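MOBA relate protein (Mycobacterium sp., PDB 2WAW) is of unknown function but has a MobA-like fold and probably transfers a nucleotidyl group from a nucleoside triphosphate, perhaps to a molybdenum cofactor precursor. Local coordinates at residues E59-K63 against V64-G68; N133-G136 against H137-V141; K156-W159 against R160-S164. All coordinates share one frame; numbering follows the deposited sequence.

Interaction 1 of 3, residues E59-K63 against V64-G68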
ATOM      1  N   GLU A  59      -9.407   8.403  15.171  1.00 23.90           N
ATOM      2  CA  GLU A  59      -8.993   7.276  16.023  0.50 25.99           C
ATOM      3  C   GLU A  59      -7.574   6.822  15.674  1.00 24.28           C
ATOM      4  O   GLU A  59      -6.757   6.536  16.547  1.00 24.55           O
ATOM      5  CB  GLU A  59      -9.956   6.090  15.861  0.50 25.71           C
ATOM      6  CG  GLU A  59     -11.427   6.387  16.125  0.50 26.01           C
ATOM      7  CD  GLU A  59     -12.345   5.296  15.589  0.50 28.08           C
ATOM      8  OE1 GLU A  59     -12.486   4.251  16.259  0.50 35.71           O
ATOM      9  OE2 GLU A  59     -12.926   5.480  14.496  0.50 29.49           O
ATOM     10  N   VAL A  60      -7.291   6.738  14.375  1.00 22.18           N
ATOM     11  CA  VAL A  60      -5.974   6.302  13.912  1.00 21.84           C
ATOM     12  C   VAL A  60      -4.850   7.261  14.350  1.00 23.70           C
ATOM     13  O   VAL A  60      -3.777   6.822  14.791  1.00 24.46           O
ATOM     14  CB  VAL A  60      -5.947   6.077  12.387  1.00 20.71           C
ATOM     15  CG1 VAL A  60      -4.534   5.786  11.908  1.00 24.45           C
ATOM     16  CG2 VAL A  60      -6.845   4.916  12.020  1.00 21.85           C
ATOM     17  N   LEU A  61      -5.118   8.540  14.278  1.00 25.13           N
ATOM     18  CA  LEU A  61      -4.165   9.536  14.663  1.00 26.74           C
ATOM     19  C   LEU A  61      -3.826   9.394  16.140  1.00 28.24           C
ATOM     20  O   LEU A  61      -2.762   9.703  16.546  1.00 29.46           O
ATOM     21  CB  LEU A  61      -4.663  10.940  14.347  1.00 20.00           C
ATOM     22  CG  LEU A  61      -4.936  11.307  12.908  1.00 20.00           C
ATOM     23  CD1 LEU A  61      -5.474  12.693  12.723  1.00 20.00           C
ATOM     24  CD2 LEU A  61      -3.782  11.076  12.023  1.00 20.00           C
ATOM     25  N   GLU A  62      -4.796   9.007  16.936  1.00 29.27           N
ATOM     26  CA  GLU A  62      -4.596   8.796  18.361  1.00 31.05           C
ATOM     27  C   GLU A  62      -3.750   7.574  18.693  1.00 29.59           C
ATOM     28  O   GLU A  62      -3.130   7.568  19.687  1.00 30.28           O
ATOM     29  CB  GLU A  62      -5.923   8.781  19.132  1.00 32.04           C
ATOM     30  CG  GLU A  62      -6.749  10.051  18.997  1.00 38.00           C
ATOM     31  CD  GLU A  62      -8.212   9.990  19.497  1.00 37.20           C
ATOM     32  OE1 GLU A  62      -8.778   8.922  19.803  1.00 44.86           O
ATOM     33  OE2 GLU A  62      -8.812  11.064  19.571  1.00 46.28           O
ATOM     34  N   LYS A  63      -3.764   6.550  17.852  1.00 27.06           N
ATOM     35  CA  LYS A  63      -3.251   5.218  18.222  1.00 26.37           C
ATOM     36  C   LYS A  63      -2.124   4.627  17.366  1.00 26.87           C
ATOM     37  O   LYS A  63      -1.579   3.575  17.709  1.00 29.19           O
ATOM     38  CB  LYS A  63      -4.399   4.205  18.277  1.00 27.19           C
ATOM     39  CG  LYS A  63      -5.391   4.445  19.404  1.00 34.36           C
ATOM     40  CD  LYS A  63      -6.584   3.520  19.275  1.00 44.38           C
ATOM     41  CE  LYS A  63      -7.595   3.764  20.382  1.00 50.15           C
ATOM     42  NZ  LYS A  63      -8.657   2.721  20.383  1.00 50.62           N
ATOM     43  N   VAL A  64      -1.793   5.258  16.248  1.00 21.47           N
ATOM     44  CA  VAL A  64      -0.719   4.752  15.402  1.00 20.43           C
ATOM     45  C   VAL A  64       0.374   5.805  15.302  1.00 21.07           C
ATOM     46  O   VAL A  64       0.085   7.003  15.246  1.00 20.80           O
ATOM     47  CB  VAL A  64      -1.241   4.364  14.004  1.00 18.02           C
ATOM     48  CG1 VAL A  64      -0.104   3.846  13.113  1.00 22.64           C
ATOM     49  CG2 VAL A  64      -2.369   3.338  14.125  1.00 18.32           C
ATOM     50  N   GLU A  65       1.614   5.386  15.264  1.00 21.39           N
ATOM     51  CA  GLU A  65       2.674   6.357  15.143  1.00 23.68           C
ATOM     52  C   GLU A  65       2.890   6.780  13.704  1.00 22.52           C
ATOM     53  O   GLU A  65       3.342   6.049  12.891  1.00 22.59           O
ATOM     54  CB  GLU A  65       3.956   5.802  15.702  1.00 25.54           C
ATOM     55  CG  GLU A  65       5.123   6.733  15.494  1.00 33.34           C
ATOM     56  CD  GLU A  65       4.989   8.015  16.274  1.00 42.57           C
ATOM     57  OE1 GLU A  65       5.304   7.953  17.451  1.00 50.38           O
ATOM     58  OE2 GLU A  65       4.598   9.038  15.758  1.00 36.58           O
ATOM     59  N   LEU A  66       2.532   8.007  13.443  1.00 21.41           N
ATOM     60  CA  LEU A  66       2.636   8.618  12.147  1.00 22.17           C
ATOM     61  C   LEU A  66       3.661   9.759  11.994  1.00 21.51           C
ATOM     62  O   LEU A  66       3.679  10.402  11.011  1.00 20.02           O
ATOM     63  CB  LEU A  66       1.267   9.060  11.684  1.00 20.00           C
ATOM     64  CG  LEU A  66       0.151   8.029  11.762  1.00 20.00           C
ATOM     65  CD1 LEU A  66      -1.125   8.650  11.648  1.00 20.00           C
ATOM     66  CD2 LEU A  66       0.265   7.013  10.796  1.00 20.00           C
ATOM     67  N   ASP A  67       4.494   9.977  12.999  1.00 22.36           N
ATOM     68  CA  ASP A  67       5.474  11.040  12.919  1.00 22.71           C
ATOM     69  C   ASP A  67       6.406  10.866  11.745  1.00 20.45           C
ATOM     70  O   ASP A  67       6.855   9.809  11.478  1.00 19.87           O
ATOM     71  CB  ASP A  67       6.312  11.115  14.200  1.00 21.06           C
ATOM     72  N   GLY A  68       6.637  11.930  11.037  1.00 18.80           N
ATOM     73  CA  GLY A  68       7.527  11.936   9.925  1.00 20.57           C
ATOM     74  C   GLY A  68       6.937  11.484   8.624  1.00 20.21           C
ATOM     75  O   GLY A  68       7.597  11.476   7.646  1.00 23.17           O
TER

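Interaction 2 of 3, residues N133-G136 against H137-V141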
ATOM      1  N   ASN A 133       2.045 -17.687  -6.100  1.00 17.93           N
ATOM      2  CA  ASN A 133       0.625 -17.960  -6.343  1.00 18.81           C
ATOM      3  C   ASN A 133      -0.145 -16.776  -6.928  1.00 21.96           C
ATOM      4  O   ASN A 133      -1.368 -16.686  -6.782  1.00 24.72           O
ATOM      5  CB  ASN A 133      -0.059 -18.443  -5.054  1.00 19.26           C
ATOM      6  CG  ASN A 133      -0.015 -17.413  -3.934  1.00 23.51           C
ATOM      7  OD1 ASN A 133       0.852 -16.536  -3.899  1.00 20.39           O
ATOM      8  ND2 ASN A 133      -0.955 -17.527  -2.999  1.00 25.79           N
ATOM      9  N   GLY A 134       0.580 -15.876  -7.585  1.00 19.33           N
ATOM     10  CA  GLY A 134      -0.035 -14.778  -8.326  1.00 20.85           C
ATOM     11  C   GLY A 134       0.635 -13.430  -8.160  1.00 19.24           C
ATOM     12  O   GLY A 134       1.580 -13.290  -7.386  1.00 17.62           O
ATOM     13  N   ILE A 135       0.136 -12.449  -8.906  1.00 19.39           N
ATOM     14  CA  ILE A 135       0.577 -11.051  -8.871  0.50 19.33           C
ATOM     15  C   ILE A 135      -0.017 -10.353  -7.652  1.00 18.29           C
ATOM     16  O   ILE A 135      -1.168 -10.634  -7.285  1.00 20.62           O
ATOM     17  CB  ILE A 135       0.084 -10.320 -10.156  0.50 19.99           C
ATOM     18  CG1 ILE A 135       0.769 -10.885 -11.413  0.50 21.33           C
ATOM     19  CG2 ILE A 135       0.219  -8.790 -10.055  0.50 19.70           C
ATOM     20  CD1 ILE A 135       2.276 -10.797 -11.405  0.50 17.64           C
ATOM     21  N   GLY A 136       0.725  -9.435  -7.053  1.00 16.67           N
ATOM     22  CA  GLY A 136       0.158  -8.652  -5.964  1.00 15.61           C
ATOM     23  C   GLY A 136       1.012  -7.470  -5.590  1.00 15.93           C
ATOM     24  O   GLY A 136       2.090  -7.245  -6.157  1.00 16.37           O
ATOM     25  N   HIS A 137       0.501  -6.703  -4.631  1.00 16.95           N
ATOM     26  CA  HIS A 137       1.242  -5.582  -4.058  1.00 16.92           C
ATOM     27  C   HIS A 137       2.555  -6.049  -3.458  1.00 16.55           C
ATOM     28  O   HIS A 137       2.681  -7.219  -3.060  1.00 15.93           O
ATOM     29  CB  HIS A 137       0.412  -4.891  -2.963  1.00 16.73           C
ATOM     30  CG  HIS A 137      -0.788  -4.154  -3.475  1.00 16.40           C
ATOM     31  ND1 HIS A 137      -2.012  -4.767  -3.662  1.00 23.84           N
ATOM     32  CD2 HIS A 137      -0.957  -2.858  -3.832  1.00 18.16           C
ATOM     33  CE1 HIS A 137      -2.879  -3.878  -4.117  1.00 23.35           C
ATOM     34  NE2 HIS A 137      -2.268  -2.713  -4.224  1.00 21.32           N
ATOM     35  N   PRO A 138       3.565  -5.162  -3.406  1.00 15.95           N
ATOM     36  CA  PRO A 138       3.566  -3.750  -3.847  1.00 13.44           C
ATOM     37  C   PRO A 138       3.614  -3.558  -5.369  1.00 13.57           C
ATOM     38  O   PRO A 138       4.128  -4.435  -6.114  1.00 15.35           O
ATOM     39  CB  PRO A 138       4.813  -3.175  -3.160  1.00 16.04           C
ATOM     40  CG  PRO A 138       5.766  -4.376  -3.054  1.00 16.00           C
ATOM     41  CD  PRO A 138       4.854  -5.564  -2.815  1.00 17.92           C
ATOM     42  N   PHE A 139       3.061  -2.416  -5.815  1.00 14.06           N
ATOM     43  CA  PHE A 139       3.085  -2.037  -7.229  1.00 15.05           C
ATOM     44  C   PHE A 139       3.992  -0.824  -7.405  1.00 13.95           C
ATOM     45  O   PHE A 139       4.075   0.022  -6.513  1.00 16.30           O
ATOM     46  CB  PHE A 139       1.698  -1.644  -7.745  1.00 15.28           C
ATOM     47  CG  PHE A 139       0.665  -2.747  -7.717  1.00 13.87           C
ATOM     48  CD1 PHE A 139       1.023  -4.091  -7.852  1.00 17.38           C
ATOM     49  CD2 PHE A 139      -0.675  -2.408  -7.602  1.00 18.79           C
ATOM     50  CE1 PHE A 139       0.038  -5.097  -7.858  1.00 21.37           C
ATOM     51  CE2 PHE A 139      -1.668  -3.392  -7.612  1.00 20.40           C
ATOM     52  CZ  PHE A 139      -1.314  -4.728  -7.727  1.00 17.87           C
ATOM     53  N   TRP A 140       4.672  -0.746  -8.549  1.00 11.85           N
ATOM     54  CA  TRP A 140       5.386   0.462  -8.941  1.00 13.20           C
ATOM     55  C   TRP A 140       4.617   1.147 -10.034  1.00 13.62           C
ATOM     56  O   TRP A 140       4.192   0.501 -10.979  1.00 14.38           O
ATOM     57  CB  TRP A 140       6.791   0.095  -9.427  1.00 14.96           C
ATOM     58  CG  TRP A 140       7.450   1.098 -10.334  1.00 15.90           C
ATOM     59  CD1 TRP A 140       7.416   1.121 -11.698  1.00 13.74           C
ATOM     60  CD2 TRP A 140       8.281   2.201  -9.933  1.00 16.63           C
ATOM     61  NE1 TRP A 140       8.169   2.172 -12.174  1.00 16.98           N
ATOM     62  CE2 TRP A 140       8.704   2.855 -11.110  1.00 16.97           C
ATOM     63  CE3 TRP A 140       8.694   2.708  -8.688  1.00 17.82           C
ATOM     64  CZ2 TRP A 140       9.533   3.994 -11.082  1.00 21.07           C
ATOM     65  CZ3 TRP A 140       9.520   3.825  -8.658  1.00 24.66           C
ATOM     66  CH2 TRP A 140       9.925   4.463  -9.848  1.00 22.52           C
ATOM     67  N   VAL A 141       4.462   2.469  -9.917  1.00 13.13           N
ATOM     68  CA  VAL A 141       3.850   3.285 -10.968  1.00 15.51           C
ATOM     69  C   VAL A 141       4.737   4.495 -11.225  1.00 16.07           C
ATOM     70  O   VAL A 141       4.993   5.298 -10.311  1.00 15.87           O
ATOM     71  CB  VAL A 141       2.425   3.730 -10.605  1.00 17.39           C
ATOM     72  CG1 VAL A 141       1.778   4.494 -11.787  1.00 17.96           C
ATOM     73  CG2 VAL A 141       1.571   2.520 -10.239  1.00 17.63           C
TER

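Interaction 3 of 3, residues K156-W159 against R160-S164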
ATOM      1  N   LYS A 156      -8.394   0.443  -5.284  1.00 25.83           N
ATOM      2  CA  LYS A 156      -8.106  -0.964  -5.607  1.00 27.85           C
ATOM      3  C   LYS A 156      -8.527  -1.281  -7.030  1.00 29.51           C
ATOM      4  O   LYS A 156      -8.933  -2.411  -7.345  1.00 31.48           O
ATOM      5  CB  LYS A 156      -8.785  -1.914  -4.613  1.00 27.21           C
ATOM      6  CG  LYS A 156      -8.201  -1.863  -3.212  1.00 27.89           C
ATOM      7  CD  LYS A 156      -8.865  -2.867  -2.281  1.00 29.43           C
ATOM      8  CE  LYS A 156      -8.408  -2.641  -0.852  1.00 31.60           C
ATOM      9  NZ  LYS A 156      -8.981  -3.642   0.086  1.00 33.17           N
ATOM     10  N   GLY A 157      -8.412  -0.277  -7.891  1.00 27.77           N
ATOM     11  CA  GLY A 157      -8.741  -0.439  -9.300  1.00 28.95           C
ATOM     12  C   GLY A 157      -7.520  -0.342 -10.187  1.00 27.15           C
ATOM     13  O   GLY A 157      -7.657  -0.328 -11.415  1.00 27.75           O
ATOM     14  N   VAL A 158      -6.335  -0.276  -9.571  1.00 27.05           N
ATOM     15  CA  VAL A 158      -5.040  -0.217 -10.288  1.00 26.99           C
ATOM     16  C   VAL A 158      -4.859  -1.439 -11.190  1.00 25.83           C
ATOM     17  O   VAL A 158      -4.202  -1.354 -12.229  1.00 25.97           O
ATOM     18  CB  VAL A 158      -3.817  -0.077  -9.309  1.00 25.40           C
ATOM     19  CG1 VAL A 158      -2.531   0.276 -10.078  1.00 26.03           C
ATOM     20  CG2 VAL A 158      -4.104   0.977  -8.252  1.00 29.34           C
ATOM     21  N   TRP A 159      -5.464  -2.557 -10.795  1.00 26.08           N
ATOM     22  CA  TRP A 159      -5.404  -3.766 -11.605  0.50 26.49           C
ATOM     23  C   TRP A 159      -5.971  -3.534 -13.011  1.00 26.82           C
ATOM     24  O   TRP A 159      -5.557  -4.199 -13.957  1.00 25.59           O
ATOM     25  CB  TRP A 159      -6.053  -4.970 -10.897  0.50 26.95           C
ATOM     26  CG  TRP A 159      -7.545  -4.899 -10.732  0.50 25.76           C
ATOM     27  CD1 TRP A 159      -8.231  -4.328  -9.694  0.50 24.72           C
ATOM     28  CD2 TRP A 159      -8.537  -5.442 -11.617  0.50 25.15           C
ATOM     29  NE1 TRP A 159      -9.585  -4.470  -9.886  0.50 20.74           N
ATOM     30  CE2 TRP A 159      -9.802  -5.149 -11.056  0.50 21.31           C
ATOM     31  CE3 TRP A 159      -8.482  -6.143 -12.831  0.50 27.72           C
ATOM     32  CZ2 TRP A 159     -11.003  -5.530 -11.670  0.50 21.55           C
ATOM     33  CZ3 TRP A 159      -9.679  -6.521 -13.438  0.50 25.10           C
ATOM     34  CH2 TRP A 159     -10.922  -6.212 -12.854  0.50 23.97           C
ATOM     35  N   ARG A 160      -6.877  -2.564 -13.161  1.00 29.05           N
ATOM     36  CA  ARG A 160      -7.445  -2.261 -14.483  1.00 30.32           C
ATOM     37  C   ARG A 160      -6.454  -1.594 -15.434  1.00 30.15           C
ATOM     38  O   ARG A 160      -6.464  -1.852 -16.636  1.00 30.19           O
ATOM     39  CB  ARG A 160      -8.733  -1.442 -14.370  1.00 30.48           C
ATOM     40  CG  ARG A 160      -9.890  -2.281 -13.876  1.00 36.86           C
ATOM     41  CD  ARG A 160     -11.236  -1.803 -14.411  1.00 42.47           C
ATOM     42  NE  ARG A 160     -12.326  -2.666 -13.948  1.00 45.85           N
ATOM     43  CZ  ARG A 160     -12.704  -2.779 -12.676  1.00 49.34           C
ATOM     44  NH1 ARG A 160     -12.073  -2.093 -11.728  1.00 46.24           N
ATOM     45  NH2 ARG A 160     -13.703  -3.592 -12.345  1.00 50.42           N
ATOM     46  N   LEU A 161      -5.596  -0.741 -14.889  1.00 28.79           N
ATOM     47  CA  LEU A 161      -4.504  -0.158 -15.648  1.00 28.23           C
ATOM     48  C   LEU A 161      -3.497  -1.253 -16.008  1.00 27.15           C
ATOM     49  O   LEU A 161      -3.061  -1.348 -17.153  1.00 27.04           O
ATOM     50  CB  LEU A 161      -3.834   0.934 -14.819  1.00 28.86           C
ATOM     51  CG  LEU A 161      -3.139   2.124 -15.477  1.00 33.69           C
ATOM     52  CD1 LEU A 161      -3.946   2.726 -16.622  1.00 37.83           C
ATOM     53  CD2 LEU A 161      -2.897   3.173 -14.401  1.00 29.81           C
ATOM     54  N   ILE A 162      -3.154  -2.078 -15.014  1.00 26.59           N
ATOM     55  CA  ILE A 162      -2.219  -3.207 -15.172  1.00 26.78           C
ATOM     56  C   ILE A 162      -2.691  -4.171 -16.258  1.00 28.23           C
ATOM     57  O   ILE A 162      -1.895  -4.637 -17.076  1.00 29.63           O
ATOM     58  CB  ILE A 162      -2.002  -3.969 -13.821  1.00 26.45           C
ATOM     59  CG1 ILE A 162      -1.136  -3.145 -12.861  1.00 22.50           C
ATOM     60  CG2 ILE A 162      -1.360  -5.355 -14.041  1.00 28.43           C
ATOM     61  CD1 ILE A 162      -1.314  -3.502 -11.389  1.00 28.68           C
ATOM     62  N   GLU A 163      -3.991  -4.455 -16.273  1.00 27.96           N
ATOM     63  CA  GLU A 163      -4.546  -5.466 -17.172  1.00 31.22           C
ATOM     64  C   GLU A 163      -5.010  -4.896 -18.511  1.00 29.30           C
ATOM     65  O   GLU A 163      -5.366  -5.650 -19.425  1.00 29.97           O
ATOM     66  CB  GLU A 163      -5.674  -6.224 -16.467  1.00 31.23           C
ATOM     67  CG  GLU A 163      -5.170  -7.182 -15.371  1.00 34.38           C
ATOM     68  CD  GLU A 163      -6.272  -8.035 -14.749  1.00 37.19           C
ATOM     69  OE1 GLU A 163      -7.330  -8.237 -15.396  1.00 42.77           O
ATOM     70  OE2 GLU A 163      -6.072  -8.515 -13.609  1.00 44.41           O
ATOM     71  N   SER A 164      -4.978  -3.570 -18.637  1.00 28.28           N
ATOM     72  CA  SER A 164      -5.464  -2.880 -19.837  1.00 28.79           C
ATOM     73  C   SER A 164      -4.630  -3.120 -21.103  1.00 29.33           C
ATOM     74  O   SER A 164      -5.161  -3.044 -22.218  1.00 30.27           O
ATOM     75  CB  SER A 164      -5.577  -1.374 -19.594  1.00 28.68           C
ATOM     76  OG  SER A 164      -4.326  -0.725 -19.758  1.00 30.21           O
TER
HETATM   77  O   HOH W   1     -10.156   0.696 -12.252  1.00 41.70           O

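Interaction 1 of 3, residues E59-K63 against V64-G68
V64 leaves the C-terminal end of helix 57-63, where it runs into the loop before strand 70-73 on the flank of the MobA-like alpha/beta domain, and turns its isopropyl group back beside V60, one helical turn earlier. The two valines lie side by side and point the same way, with V60 CG1 and V64 CG2 3.9 Å apart. In both residues CG1 is anti to the backbone N (chi1 173° and 179°), which leaves V64 CG2 on the side of the helix end, against the carbonyl group of K63. V60 O closes the last turn by accepting two amides, K63 N at 3.1 Å and V64 N at 2.9 Å. K63 turns its extended chain away from the loop, and its contact with V64 comes from the backbone and CB. Two residues beyond V64, the side chain of L66 folds back toward the helix and crosses that of L61 at about a right angle. L38 of helix 33-42 touches both V64 and L66, and R42 binds the carbonyls of E65 and D67. The L61-L66 contact is made by L61 CD2 and L66 CD1, 3.6 Å apart.

Interaction 2 of 3, residues N133-G136 against H137-V141
F139 sets the CD1-CE1 side of its ring against the backbone carbonyl of G136, with CE1 3.4 Å from both G136 C and G136 O. The approach is oblique, and no hydrogen bond crosses this part of the chain. The ring reaches the glycine because F139 CG stands anti to its own carbonyl carbon (chi1 -63°), which sends the ring back toward the preceding strand piece. H137 adds a second flat group. Its imidazole and the phenyl ring face one another with an offset, F139 CE2 lying 3.5 Å above the imidazole plane, so contact is made near the rims of both rings. Between these two residues the peptide bond into P138 is cis. Here the chain turns a corner, and strand segments 134-136 and 138-141 run at 64° to each other. The bend lets the aromatic side chain of F139 come against G136, and in one of two modelled conformers of I135 its CG2 lies 4.3 Å from F139 CE1. The corner interrupts the second strand of the beta hairpin formed by 126-131 and 134-142, and Y131 OH of the first strand hydrogen-bonds to H137 O. Strand 134-142 runs antiparallel to both its neighbours, 98-103 and 126-131; on one side P138 packs against V114 and L117 of helix 111-121, while F139 meets helix 158-163.

Interaction 3 of 3, residues K156-W159 against R160-S164
W159 holds CG in the crowded position between its backbone N and carbonyl carbon (chi1 69°), which swings the indole along the helix toward R160 and E163; the indole contacts described belong to this one of two modelled conformers. R160 CG lies anti to its carbonyl carbon, and the chain then runs extended to NE, which carries the arginine alongside the indole. A CH-pi contact results: R160 CG sits almost exactly over the six-membered ring, 3.9 Å from its centroid. Farther out, W159 CZ2 lies over the centre of the guanidinium, 3.4 Å from R160 CZ, the two planes being inclined by 43°. The carboxylate of E163 approaches another part of the same indole, turned 59° to the ring; OE1 lies at the ring edge, in plane, 3.5 Å from W159 CZ3. These side chains decorate helix 158-163, which packs across the central mixed sheet of this GT-A-like alpha/beta domain. V158 and I162 turn the other way, meeting through V158 CG1 and I162 CD1, and I162 continues onto I126 and V128. Backbone bonds set the spacing: I162 N reaches V158 O at 3.1 Å in a nearly straight bond, and E163 N reaches W159 O at 2.8 Å. In the first turn G157 O accepts R160 N at 2.9 Å, from above the carbonyl plane, and also a water that reaches R160 NH1 weakly. K156 makes a cation-pi contact with Y15, in the loop after strand 6-12 that carries the probable nucleotide-binding signature of MobA-like proteins. S164 OG donates to L161 O at 3.0 Å.

How the interactions relate
Interactions 2 and 3 hold neighbouring elements on the same side of the chain: F139 in strand 134-142 is overlaid by helix 158-163, with F139 CE2 3.8 Å from I162 CD1 and F139 CD2 4.1 Å from V158 CG1. Interaction 1 lies across the chain's centre, its own centre about 26 Å from that of interaction 2 and about 30 Å from that of interaction 3, and touches neither. Interaction 2 is the buried one, dominated by aromatic rings and a backbone carbonyl at a strand corner. Interaction 3 is two-sided, aliphatic toward the sheet and charged around an exposed tryptophan. Interaction 1, at the surface, combines aliphatic contacts with the backbone hydrogen bonds that close the last turn of a helix.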